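Local structure of glycosyl hydrolases family 2, sugar binding domain protein (Bacteroides uniformis str. 3978 T3 ii, 6D1P) at residues Ala358-Leu363 with Ser419-Gly424; Ile371-Cys376 with Val383-Pro388. The protein probably hydrolyses O-glycosidic bonds as a family 2 glycoside hydrolase, a beta-glucuronidase of a human gut bacterium. All blocks are in the same frame, centred on the assembly; numbering follows the deposited sequence.

Contact 1: residues Ala358-Leu363 with Ser419-Gly424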
loop_
_atom_site.group_PDB
_atom_site.type_symbol
_atom_site.label_atom_id
_atom_site.label_comp_id
_atom_site.label_asym_id
_atom_site.label_seq_id
_atom_site.Cartn_x
_atom_site.Cartn_y
_atom_site.Cartn_z
ATOM N N ALA A 358 -19.021 8.411 34.594
ATOM C CA ALA A 358 -18.310 7.166 34.823
ATOM C C ALA A 358 -17.327 7.328 35.965
ATOM O O ALA A 358 -16.820 8.415 36.226
ATOM C CB ALA A 358 -17.547 6.728 33.563
ATOM N N ASN A 359 -17.047 6.221 36.646
ATOM C CA ASN A 359 -15.992 6.209 37.650
ATOM C C ASN A 359 -14.997 5.083 37.408
ATOM O O ASN A 359 -14.110 4.869 38.237
ATOM C CB ASN A 359 -16.577 6.122 39.077
ATOM C CG ASN A 359 -17.428 4.860 39.319
ATOM O OD1 ASN A 359 -17.394 3.890 38.557
ATOM N ND2 ASN A 359 -18.186 4.875 40.414
ATOM N N PHE A 360 -15.088 4.404 36.266
ATOM C CA PHE A 360 -14.392 3.150 36.058
ATOM C C PHE A 360 -14.163 2.972 34.563
ATOM O O PHE A 360 -15.036 3.295 33.756
ATOM C CB PHE A 360 -15.232 2.001 36.640
ATOM C CG PHE A 360 -14.538 0.664 36.652
ATOM C CD1 PHE A 360 -13.189 0.564 36.945
ATOM C CD2 PHE A 360 -15.254 -0.498 36.409
ATOM C CE1 PHE A 360 -12.554 -0.674 36.977
ATOM C CE2 PHE A 360 -14.628 -1.736 36.439
ATOM C CZ PHE A 360 -13.275 -1.825 36.717
ATOM N N ILE A 361 -12.996 2.460 34.191
ATOM C CA ILE A 361 -12.725 2.248 32.778
ATOM C C ILE A 361 -11.797 1.049 32.616
ATOM O O ILE A 361 -10.842 0.868 33.381
ATOM C CB ILE A 361 -12.144 3.523 32.132
ATOM C CG1 ILE A 361 -11.988 3.337 30.613
ATOM C CG2 ILE A 361 -10.830 3.933 32.817
ATOM C CD1 ILE A 361 -11.678 4.647 29.878
ATOM N N ARG A 362 -12.111 0.220 31.622
ATOM C CA ARG A 362 -11.219 -0.820 31.130
ATOM C C ARG A 362 -10.565 -0.320 29.846
ATOM O O ARG A 362 -11.259 0.073 28.906
ATOM C CB ARG A 362 -11.989 -2.123 30.888
ATOM C CG ARG A 362 -11.179 -3.282 30.294
ATOM C CD ARG A 362 -12.016 -4.563 30.358
ATOM N NE ARG A 362 -11.509 -5.683 29.554
ATOM C CZ ARG A 362 -12.184 -6.255 28.559
ATOM N NH1 ARG A 362 -13.385 -5.797 28.195
ATOM N NH2 ARG A 362 -11.656 -7.286 27.921
ATOM N N LEU A 363 -9.234 -0.342 29.811
ATOM C CA LEU A 363 -8.457 0.358 28.784
ATOM C C LEU A 363 -8.238 -0.521 27.545
ATOM O O LEU A 363 -7.110 -0.814 27.147
ATOM C CB LEU A 363 -7.125 0.816 29.370
ATOM C CG LEU A 363 -7.220 1.776 30.566
ATOM C CD1 LEU A 363 -5.834 2.140 31.078
ATOM C CD2 LEU A 363 -8.001 3.035 30.191
ATOM N N SER A 419 -5.275 4.562 40.523
ATOM C CA SER A 419 -6.494 4.279 39.772
ATOM C C SER A 419 -6.632 2.802 39.420
ATOM O O SER A 419 -7.753 2.334 39.191
ATOM C CB SER A 419 -6.553 5.132 38.496
ATOM O OG SER A 419 -5.499 4.806 37.605
ATOM N N VAL A 420 -5.533 2.056 39.392
ATOM C CA VAL A 420 -5.539 0.692 38.875
ATOM C C VAL A 420 -5.876 -0.285 39.992
ATOM O O VAL A 420 -5.154 -0.379 40.990
ATOM C CB VAL A 420 -4.188 0.330 38.241
ATOM C CG1 VAL A 420 -4.161 -1.149 37.922
ATOM C CG2 VAL A 420 -3.948 1.176 36.974
ATOM N N ILE A 421 -6.947 -1.044 39.802
ATOM C CA ILE A 421 -7.304 -2.097 40.739
ATOM C C ILE A 421 -7.310 -3.483 40.108
ATOM O O ILE A 421 -7.280 -4.480 40.846
ATOM C CB ILE A 421 -8.667 -1.803 41.396
ATOM C CG1 ILE A 421 -9.727 -1.609 40.329
ATOM C CG2 ILE A 421 -8.586 -0.558 42.226
ATOM C CD1 ILE A 421 -11.096 -1.562 40.861
ATOM N N LEU A 422 -7.332 -3.609 38.781
ATOM C CA LEU A 422 -7.420 -4.914 38.151
ATOM C C LEU A 422 -6.383 -5.035 37.051
ATOM O O LEU A 422 -6.327 -4.188 36.157
ATOM C CB LEU A 422 -8.818 -5.170 37.585
ATOM C CG LEU A 422 -9.907 -5.424 38.628
ATOM C CD1 LEU A 422 -11.281 -5.375 37.995
ATOM C CD2 LEU A 422 -9.693 -6.747 39.365
ATOM N N TRP A 423 -5.553 -6.077 37.142
ATOM C CA TRP A 423 -4.722 -6.527 36.035
ATOM C C TRP A 423 -5.467 -7.628 35.294
ATOM O O TRP A 423 -5.755 -8.682 35.875
ATOM C CB TRP A 423 -3.380 -7.062 36.522
ATOM C CG TRP A 423 -2.528 -6.127 37.327
ATOM C CD1 TRP A 423 -1.975 -6.381 38.548
ATOM C CD2 TRP A 423 -2.101 -4.807 36.961
ATOM N NE1 TRP A 423 -1.237 -5.299 38.967
ATOM C CE2 TRP A 423 -1.295 -4.323 38.010
ATOM C CE3 TRP A 423 -2.316 -3.990 35.846
ATOM C CZ2 TRP A 423 -0.721 -3.050 37.986
ATOM C CZ3 TRP A 423 -1.737 -2.737 35.815
ATOM C CH2 TRP A 423 -0.945 -2.279 36.872
ATOM N N GLY A 424 -5.782 -7.394 34.023
ATOM C CA GLY A 424 -6.402 -8.423 33.193
ATOM C C GLY A 424 -5.361 -9.291 32.497
ATOM O O GLY A 424 -4.331 -8.805 32.044
#
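Inside the TIM barrel of this family 2 glycoside hydrolase, F360 on strand 360-362 reaches past the strand between them to I421 and L422 on strand 420-432. The two strands are not neighbours: strand 382-386 runs between them and hydrogen-bonds to both, and even the nearest CA atoms, those of F360 and S419, are 8.8 Å apart. Side chains alone close that gap. The phenyl ring of F360, carried out by a chi1 of -172° that places CG opposite the backbone N, extends far enough for its leading carbons to meet two methyls. CD1 of L422 lies 4.3 Å from CZ of F360, close to the ring plane, so this branch meets the ring at its edge. The other methyl, CD1 of I421, approaches CE1 of F360 obliquely at 4.2 Å. Both CB atoms of the 420-432 partners point toward the phenylalanine strand. All three residues are buried, yet just 86 Å² is covered and the contact is purely apolar. L382 of the middle strand touches both F360 and I421, while L509 also packs on L422. Such packing between alternate parallel strands, with side chains meeting across an intervening one, belongs to the core of a beta/alpha barrel.

Contact 2: residues Ile371-Cys376 with Val383-Pro388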
loop_
_atom_site.group_PDB
_atom_site.type_symbol
_atom_site.label_atom_id
_atom_site.label_comp_id
_atom_site.label_asym_id
_atom_site.label_seq_id
_atom_site.Cartn_x
_atom_site.Cartn_y
_atom_site.Cartn_z
ATOM N N ILE A 371 -0.197 8.652 29.791
ATOM C CA ILE A 371 -1.009 9.859 29.893
ATOM C C ILE A 371 -2.421 9.512 30.325
ATOM O O ILE A 371 -3.054 10.258 31.084
ATOM C CB ILE A 371 -1.002 10.624 28.556
ATOM C CG1 ILE A 371 0.436 10.939 28.157
ATOM C CG2 ILE A 371 -1.797 11.902 28.667
ATOM C CD1 ILE A 371 0.593 11.404 26.739
ATOM N N ILE A 372 -2.940 8.378 29.854
ATOM C CA ILE A 372 -4.287 7.971 30.242
ATOM C C ILE A 372 -4.326 7.588 31.716
ATOM O O ILE A 372 -5.276 7.918 32.435
ATOM C CB ILE A 372 -4.764 6.817 29.348
ATOM C CG1 ILE A 372 -4.727 7.233 27.862
ATOM C CG2 ILE A 372 -6.132 6.333 29.806
ATOM C CD1 ILE A 372 -5.787 8.202 27.482
ATOM N N LEU A 373 -3.290 6.889 32.183
ATOM C CA LEU A 373 -3.223 6.487 33.584
ATOM C C LEU A 373 -3.167 7.707 34.494
ATOM O O LEU A 373 -3.915 7.799 35.476
ATOM C CB LEU A 373 -2.006 5.582 33.799
ATOM C CG LEU A 373 -2.115 4.113 33.375
ATOM C CD1 LEU A 373 -3.007 3.404 34.367
ATOM C CD2 LEU A 373 -2.637 3.890 31.925
ATOM N N ARG A 374 -2.289 8.664 34.171
ATOM C CA ARG A 374 -2.246 9.904 34.938
ATOM C C ARG A 374 -3.602 10.595 34.942
ATOM O O ARG A 374 -4.062 11.063 35.987
ATOM C CB ARG A 374 -1.170 10.832 34.384
ATOM C CG ARG A 374 0.233 10.384 34.701
ATOM C CD ARG A 374 1.241 11.061 33.788
ATOM N NE ARG A 374 2.116 10.058 33.196
ATOM C CZ ARG A 374 2.756 10.194 32.041
ATOM N NH1 ARG A 374 2.628 11.313 31.323
ATOM N NH2 ARG A 374 3.513 9.193 31.605
ATOM N N LEU A 375 -4.278 10.638 33.790
ATOM C CA LEU A 375 -5.607 11.248 33.758
ATOM C C LEU A 375 -6.607 10.496 34.638
ATOM O O LEU A 375 -7.480 11.115 35.261
ATOM C CB LEU A 375 -6.102 11.336 32.315
ATOM C CG LEU A 375 -5.444 12.459 31.496
ATOM C CD1 LEU A 375 -5.521 12.176 29.976
ATOM C CD2 LEU A 375 -6.056 13.823 31.842
ATOM N N CYS A 376 -6.499 9.175 34.712
ATOM C CA CYS A 376 -7.393 8.419 35.581
ATOM C C CYS A 376 -7.082 8.701 37.048
ATOM O O CYS A 376 -7.987 8.950 37.852
ATOM C CB CYS A 376 -7.281 6.923 35.257
ATOM S SG CYS A 376 -7.996 6.493 33.636
ATOM N N VAL A 383 -9.429 1.764 37.251
ATOM C CA VAL A 383 -8.848 1.211 36.028
ATOM C C VAL A 383 -8.727 -0.307 36.098
ATOM O O VAL A 383 -8.257 -0.860 37.105
ATOM C CB VAL A 383 -7.467 1.817 35.732
ATOM C CG1 VAL A 383 -6.841 1.112 34.540
ATOM C CG2 VAL A 383 -7.587 3.325 35.495
ATOM N N TRP A 384 -9.151 -0.967 35.008
ATOM C CA TRP A 384 -8.835 -2.348 34.659
ATOM C C TRP A 384 -7.954 -2.273 33.417
ATOM O O TRP A 384 -8.383 -1.759 32.380
ATOM C CB TRP A 384 -10.132 -3.141 34.410
ATOM C CG TRP A 384 -10.087 -4.520 33.678
ATOM C CD1 TRP A 384 -9.104 -4.994 32.851
ATOM C CD2 TRP A 384 -11.106 -5.550 33.701
ATOM N NE1 TRP A 384 -9.434 -6.244 32.375
ATOM C CE2 TRP A 384 -10.656 -6.608 32.875
ATOM C CE3 TRP A 384 -12.345 -5.679 34.341
ATOM C CZ2 TRP A 384 -11.404 -7.782 32.674
ATOM C CZ3 TRP A 384 -13.089 -6.822 34.129
ATOM C CH2 TRP A 384 -12.616 -7.870 33.309
ATOM N N GLU A 385 -6.722 -2.752 33.520
ATOM C CA GLU A 385 -5.812 -2.775 32.381
ATOM C C GLU A 385 -5.317 -4.204 32.200
ATOM O O GLU A 385 -4.947 -4.858 33.183
ATOM C CB GLU A 385 -4.640 -1.806 32.603
ATOM C CG GLU A 385 -4.013 -1.264 31.327
ATOM C CD GLU A 385 -2.792 -0.383 31.590
ATOM O OE1 GLU A 385 -2.437 0.432 30.703
ATOM O OE2 GLU A 385 -2.175 -0.510 32.681
ATOM N N GLU A 386 -5.329 -4.692 30.958
ATOM C CA GLU A 386 -5.007 -6.085 30.645
ATOM C C GLU A 386 -3.931 -6.164 29.570
ATOM O O GLU A 386 -3.698 -5.203 28.824
ATOM C CB GLU A 386 -6.237 -6.868 30.152
ATOM C CG GLU A 386 -6.769 -6.445 28.783
ATOM C CD GLU A 386 -8.195 -6.917 28.541
ATOM O OE1 GLU A 386 -9.002 -6.939 29.519
ATOM O OE2 GLU A 386 -8.522 -7.241 27.375
ATOM N N ILE A 387 -3.303 -7.338 29.476
ATOM C CA ILE A 387 -2.363 -7.636 28.390
ATOM C C ILE A 387 -3.109 -8.085 27.140
ATOM O O ILE A 387 -4.230 -8.607 27.234
ATOM C CB ILE A 387 -1.340 -8.708 28.791
ATOM C CG1 ILE A 387 -2.035 -9.964 29.341
ATOM C CG2 ILE A 387 -0.307 -8.127 29.729
ATOM C CD1 ILE A 387 -1.146 -11.214 29.246
ATOM N N PRO A 388 -2.510 -7.929 25.945
ATOM C CA PRO A 388 -3.256 -8.224 24.717
ATOM C C PRO A 388 -3.249 -9.700 24.329
ATOM O O PRO A 388 -3.154 -10.026 23.136
ATOM C CB PRO A 388 -2.560 -7.339 23.664
ATOM C CG PRO A 388 -1.223 -7.044 24.202
ATOM C CD PRO A 388 -1.202 -7.299 25.670
#
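C376 and V383 form the tight end of this helix-on-strand contact, where helix 370-379 returns into strand 382-386. Their CA atoms are 7.4 Å apart, the nearest across the two segments, and CB of C376 comes within 3.6 Å of CG2 of V383. SG of the cysteine lies beside the same methyl at 3.7 Å, so one valine branch is touched by two atoms of a single side chain. With CG1 anti to the backbone N (chi1 174°), CG2 of V383 lies beside that N, anti to the carbonyl carbon, and is the branch that meets the cysteine. S419 also packs on C376.

One turn back along the helix the fit is looser. CD1 of L373 is 4.5 Å from CG1 of V383, while the L373 and E385 side chains pass each other at a slant, with CD2 of L373 3.7 Å from OE1 of E385. This is a methyl against a carboxylate oxygen, and the polar needs of E385 are met elsewhere: H414 ND1 bonds to OE2 and the backbone N of Q368 to OE1. Those two bonds fix the carboxylate in its buried place and would help to offset its charge. R374, by contrast, lies on the exposed side of the helix and takes no part in the strand contact.

Helix and strand axes run nearly antiparallel, at 160°, with a closest approach of 10.8 Å. A helix packed antiparallel over the outside of the next strand of a parallel sheet is the second half of a beta-alpha-beta crossover, the repeating element of the TIM barrel.

Contacts 1 and 2 share one stretch of barrel wall, their centres about 7 Å apart. The strand of contact 2 is tied on one side to segment 419-424, where the backbone N of G424 is 2.8 Å from O of E385, a probable hydrogen bond. On its other flank, NE of R362 forms a 2.8 Å salt bridge with OE1 of E386. R362 also pairs with E512 and hydrogen-bonds H329, a polar cluster at the C-terminal ends of the strands, where TIM-barrel glycosidases hold their active sites. S419 OG packs 3.3 Å from V383 CG2, joining the 419-424 segment to the helix-strand interface.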